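Local coordinates for ADP-ribosylating toxin CARDS (Mycoplasma pneumoniae, PDB 4TLV), which transfers the ADP-ribosyl group from NAD(+) to multiple target proteins in vitro and causes vacuolation and epithelial damage in mammalian cells, at residues G96-L99 against L100-R104; I122-R126 against T127-Y131. All coordinates share one frame; numbering follows the deposited sequence.

Interaction 1 (G96-L99 against L100-R104); sequences GENL and LDLMR
Met-103 and Leu-99 meet on the tightly packed flank of helix 92-104, one turn apart, where CG of Met-103 lies 3.2 Å from O of Leu-99. CG does the touching, and the bend at the last torsion of the methionine (chi3 -50°) brings CE back beside the same O atom of Leu-99, at 3.8 Å; that carbonyl already accepts the backbone N of Met-103. Beyond these segments Met-103 packs on Ala-118 of helix 115-126 and on Phe-110, while Leu-99 leans on Leu-198. Four successive backbone bonds carry the helix through here; the one from Leu-102 N to Asn-98 O is nearly straight at 172°.

The Asn-98 flank is looser and wetter. The side chain of Asn-98 leaves its CA opposite the backbone N (chi1 -172°), and its amide passes obliquely over Leu-102, ND2 standing 3.8 Å from CD1 in mere van der Waals contact. Its other end faces a water, which donates to OD1 of Asn-98 at 2.8 Å and to OD2 of Asp-101 at 2.6 Å.

Asn-98 and Asp-101 thus present two acceptors that cannot bond to each other, and a single water, spending both its protons, reconciles them, while the other carboxylate oxygen of Asp-101, OD1, is held by Ser-529 of the D3 domain and by Gln-105.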
# COMPACT_ATOMS: atom_id res chain seq x y z
N GLY A 96 7.71 2.40 -11.80
CA GLY A 96 7.63 1.03 -12.28
C GLY A 96 6.47 0.81 -13.24
O GLY A 96 6.63 0.14 -14.25
N GLU A 97 5.32 1.38 -12.94
CA GLU A 97 4.16 1.23 -13.83
C GLU A 97 4.40 1.86 -15.21
O GLU A 97 3.93 1.36 -16.24
CB GLU A 97 2.92 1.85 -13.21
CG GLU A 97 2.43 1.12 -11.96
CD GLU A 97 2.19 -0.35 -12.20
OE1 GLU A 97 1.26 -0.69 -12.99
OE2 GLU A 97 2.93 -1.18 -11.62
N ASN A 98 5.11 2.98 -15.21
CA ASN A 98 5.44 3.65 -16.46
C ASN A 98 6.36 2.76 -17.29
O ASN A 98 6.17 2.59 -18.50
CB ASN A 98 6.07 5.04 -16.17
CG ASN A 98 6.27 5.86 -17.44
OD1 ASN A 98 5.32 6.16 -18.14
ND2 ASN A 98 7.53 6.20 -17.73
N LEU A 99 7.35 2.15 -16.64
CA LEU A 99 8.27 1.23 -17.30
C LEU A 99 7.54 -0.01 -17.85
O LEU A 99 7.84 -0.48 -18.95
CB LEU A 99 9.42 0.83 -16.37
CG LEU A 99 10.39 1.97 -16.00
CD1 LEU A 99 11.48 1.46 -15.11
CD2 LEU A 99 10.98 2.63 -17.25
N LEU A 100 6.56 -0.52 -17.11
CA LEU A 100 5.75 -1.63 -17.59
C LEU A 100 5.02 -1.23 -18.88
O LEU A 100 5.05 -1.95 -19.87
CB LEU A 100 4.73 -2.07 -16.54
CG LEU A 100 3.77 -3.14 -17.06
CD1 LEU A 100 4.49 -4.45 -17.35
CD2 LEU A 100 2.63 -3.33 -16.04
N ASP A 101 4.35 -0.08 -18.84
CA ASP A 101 3.68 0.48 -20.00
C ASP A 101 4.64 0.54 -21.20
O ASP A 101 4.35 -0.02 -22.24
CB ASP A 101 3.18 1.88 -19.63
CG ASP A 101 2.52 2.61 -20.78
OD1 ASP A 101 1.96 1.95 -21.68
OD2 ASP A 101 2.53 3.86 -20.76
N LEU A 102 5.78 1.19 -21.04
CA LEU A 102 6.74 1.29 -22.13
C LEU A 102 7.15 -0.09 -22.66
O LEU A 102 7.23 -0.30 -23.87
CB LEU A 102 7.96 2.11 -21.72
CG LEU A 102 7.64 3.58 -21.39
CD1 LEU A 102 8.81 4.22 -20.73
CD2 LEU A 102 7.22 4.36 -22.64
N MET A 103 7.43 -1.03 -21.76
CA MET A 103 7.78 -2.39 -22.16
C MET A 103 6.66 -3.08 -22.94
O MET A 103 6.93 -3.75 -23.93
CB MET A 103 8.21 -3.24 -20.95
CG MET A 103 9.52 -2.76 -20.34
SD MET A 103 10.14 -3.90 -19.08
CE MET A 103 8.68 -4.11 -18.08
N ARG A 104 5.41 -2.92 -22.51
CA ARG A 104 4.31 -3.56 -23.22
C ARG A 104 4.09 -2.93 -24.60
O ARG A 104 3.65 -3.60 -25.52
CB ARG A 104 2.99 -3.50 -22.44
CG ARG A 104 2.99 -4.24 -21.11
CD ARG A 104 3.51 -5.68 -21.20
NE ARG A 104 2.79 -6.53 -22.16
CZ ARG A 104 3.06 -7.82 -22.35
NH1 ARG A 104 4.02 -8.41 -21.65
NH2 ARG A 104 2.38 -8.53 -23.24
O HOH W 1 2.72 5.29 -18.54

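Interaction 2 (I122-R126 against T127-Y131); sequences IRALR and TSFAY
Thr-127 folds back on Arg-123 where helix 115-126 runs out, and the contact is a worked example of how a helix C-terminus hands its carbonyls over to a turn. Hydrogen bonds form the first group. OG1 of Thr-127 donates to O of Arg-123 at 2.8 Å, coming from above the carbonyl plane, 35° out of it. The hydroxyl sits between the backbone N and the carbonyl carbon (chi1 61°), a placement that sets OG1 within bonding distance of O of Arg-123. The backbone N of Thr-127 makes weak bonds to the carbonyls of both Arg-123 and Ala-124. A stronger bond follows: N of Phe-129 reaches O of Ala-124 at 3.0 Å and 169°, a five-residue step that widens the last turn as the chain leaves helical geometry at Thr-127.

Van der Waals contacts form the second group. Its apolar pair is CE2 of Phe-129 and CB of Ala-124, 4.0 Å apart, while the backbone N of Leu-125 sits at the ring's edge, near its plane. CG2 of Thr-127 lies beside CB of Arg-126 at 4.2 Å. Farther on, the methyl of Ala-130 nestles against two carbonyls, 3.2 Å from O of Leu-125 and equally near O of Arg-126.

Charged ends leave the turn altogether. Arg-126, extended from CG to NE, forms a salt bridge with Glu-97 and hydrogen bonds with the hydroxyls of Tyr-475 and Ser-480 of D3; Arg-123 forms a salt bridge with Asp-519.

Two carbonyls at the helix end therefore keep donors, one of them a side-chain hydroxyl, as the chain leaves the helix on its way to strand 134-138, while Arg-123 pairs with D3 and Arg-126 joins Glu-97 and D3 together.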
# COMPACT_ATOMS: atom_id res chain seq x y z
N ILE A 122 8.97 -5.89 -11.64
CA ILE A 122 7.79 -5.08 -11.43
C ILE A 122 6.80 -5.81 -10.50
O ILE A 122 6.18 -5.18 -9.64
CB ILE A 122 7.08 -4.70 -12.77
CG1 ILE A 122 7.98 -3.79 -13.63
CG2 ILE A 122 5.76 -3.97 -12.52
CD1 ILE A 122 8.42 -2.56 -12.95
N ARG A 123 6.67 -7.12 -10.65
CA ARG A 123 5.79 -7.89 -9.77
C ARG A 123 6.23 -7.77 -8.31
O ARG A 123 5.40 -7.58 -7.41
CB ARG A 123 5.74 -9.35 -10.19
CG ARG A 123 4.79 -10.22 -9.32
CD ARG A 123 4.65 -11.64 -9.91
NE ARG A 123 3.50 -12.39 -9.42
CZ ARG A 123 2.51 -12.87 -10.19
NH1 ARG A 123 2.53 -12.68 -11.51
NH2 ARG A 123 1.51 -13.54 -9.64
N ALA A 124 7.53 -7.89 -8.07
CA ALA A 124 8.08 -7.70 -6.73
C ALA A 124 7.80 -6.29 -6.19
O ALA A 124 7.40 -6.13 -5.04
CB ALA A 124 9.56 -8.00 -6.71
N LEU A 125 8.02 -5.27 -7.02
CA LEU A 125 7.75 -3.88 -6.62
C LEU A 125 6.26 -3.70 -6.26
O LEU A 125 5.92 -3.00 -5.30
CB LEU A 125 8.10 -2.93 -7.75
CG LEU A 125 7.76 -1.44 -7.58
CD1 LEU A 125 8.46 -0.91 -6.32
CD2 LEU A 125 8.22 -0.68 -8.82
N ARG A 126 5.39 -4.33 -7.04
CA ARG A 126 3.94 -4.19 -6.89
C ARG A 126 3.39 -4.87 -5.64
O ARG A 126 2.37 -4.47 -5.09
CB ARG A 126 3.24 -4.84 -8.08
CG ARG A 126 3.24 -4.00 -9.35
CD ARG A 126 2.52 -4.81 -10.44
NE ARG A 126 2.01 -3.93 -11.50
CZ ARG A 126 1.14 -4.31 -12.42
NH1 ARG A 126 0.67 -5.56 -12.40
NH2 ARG A 126 0.72 -3.45 -13.34
N THR A 127 4.06 -5.94 -5.24
CA THR A 127 3.54 -6.78 -4.18
C THR A 127 4.47 -6.67 -2.97
O THR A 127 4.26 -5.80 -2.10
CB THR A 127 3.27 -8.23 -4.67
OG1 THR A 127 4.48 -8.85 -5.12
CG2 THR A 127 2.26 -8.22 -5.82
N SER A 128 5.54 -7.46 -2.98
CA SER A 128 6.49 -7.54 -1.85
C SER A 128 7.01 -6.22 -1.27
O SER A 128 7.05 -6.07 -0.04
CB SER A 128 7.69 -8.42 -2.23
OG SER A 128 7.25 -9.71 -2.59
N PHE A 129 7.44 -5.29 -2.13
CA PHE A 129 8.01 -4.04 -1.64
C PHE A 129 7.06 -2.84 -1.62
O PHE A 129 7.44 -1.77 -1.18
CB PHE A 129 9.24 -3.65 -2.47
CG PHE A 129 10.31 -4.70 -2.50
CD1 PHE A 129 10.97 -5.06 -1.34
CD2 PHE A 129 10.65 -5.33 -3.69
CE1 PHE A 129 11.98 -6.04 -1.35
CE2 PHE A 129 11.65 -6.32 -3.71
CZ PHE A 129 12.31 -6.66 -2.54
N ALA A 130 5.84 -3.02 -2.12
CA ALA A 130 4.95 -1.88 -2.34
C ALA A 130 4.57 -1.13 -1.05
O ALA A 130 4.41 0.09 -1.05
CB ALA A 130 3.69 -2.33 -3.09
N TYR A 131 4.42 -1.88 0.04
CA TYR A 131 4.01 -1.31 1.33
C TYR A 131 5.01 -0.26 1.81
O TYR A 131 4.69 0.56 2.68
CB TYR A 131 3.90 -2.41 2.40
CG TYR A 131 5.26 -2.85 2.91
CD1 TYR A 131 5.86 -2.22 3.99
CD2 TYR A 131 5.95 -3.89 2.29
CE1 TYR A 131 7.11 -2.60 4.44
CE2 TYR A 131 7.21 -4.27 2.72
CZ TYR A 131 7.78 -3.62 3.80
OH TYR A 131 9.04 -4.00 4.24

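Interaction 1 lies on helix 92-104 of the mART domain and interaction 2 at the C-terminal end of helix 115-126 with the turn after it; their centres are 14 Å apart. A salt bridge joins them: OE1 of Glu-97 is 2.8 Å from NH2 of Arg-126, and Arg-93 binds the other carboxylate oxygen. Van der Waals contacts run alongside, with CD1 of Ile-122 3.5 Å from O of Gly-96 and CD2 of Leu-125 3.9 Å from CA of Gly-96, consistent with the lack of a side chain at Gly-96. An acetate, probably from the crystallisation liquor, lies about 3 Å from the Glu-97 side chain and about 4 Å from that of Arg-126. Both contacts also reach D3, tying the catalytic domain to it.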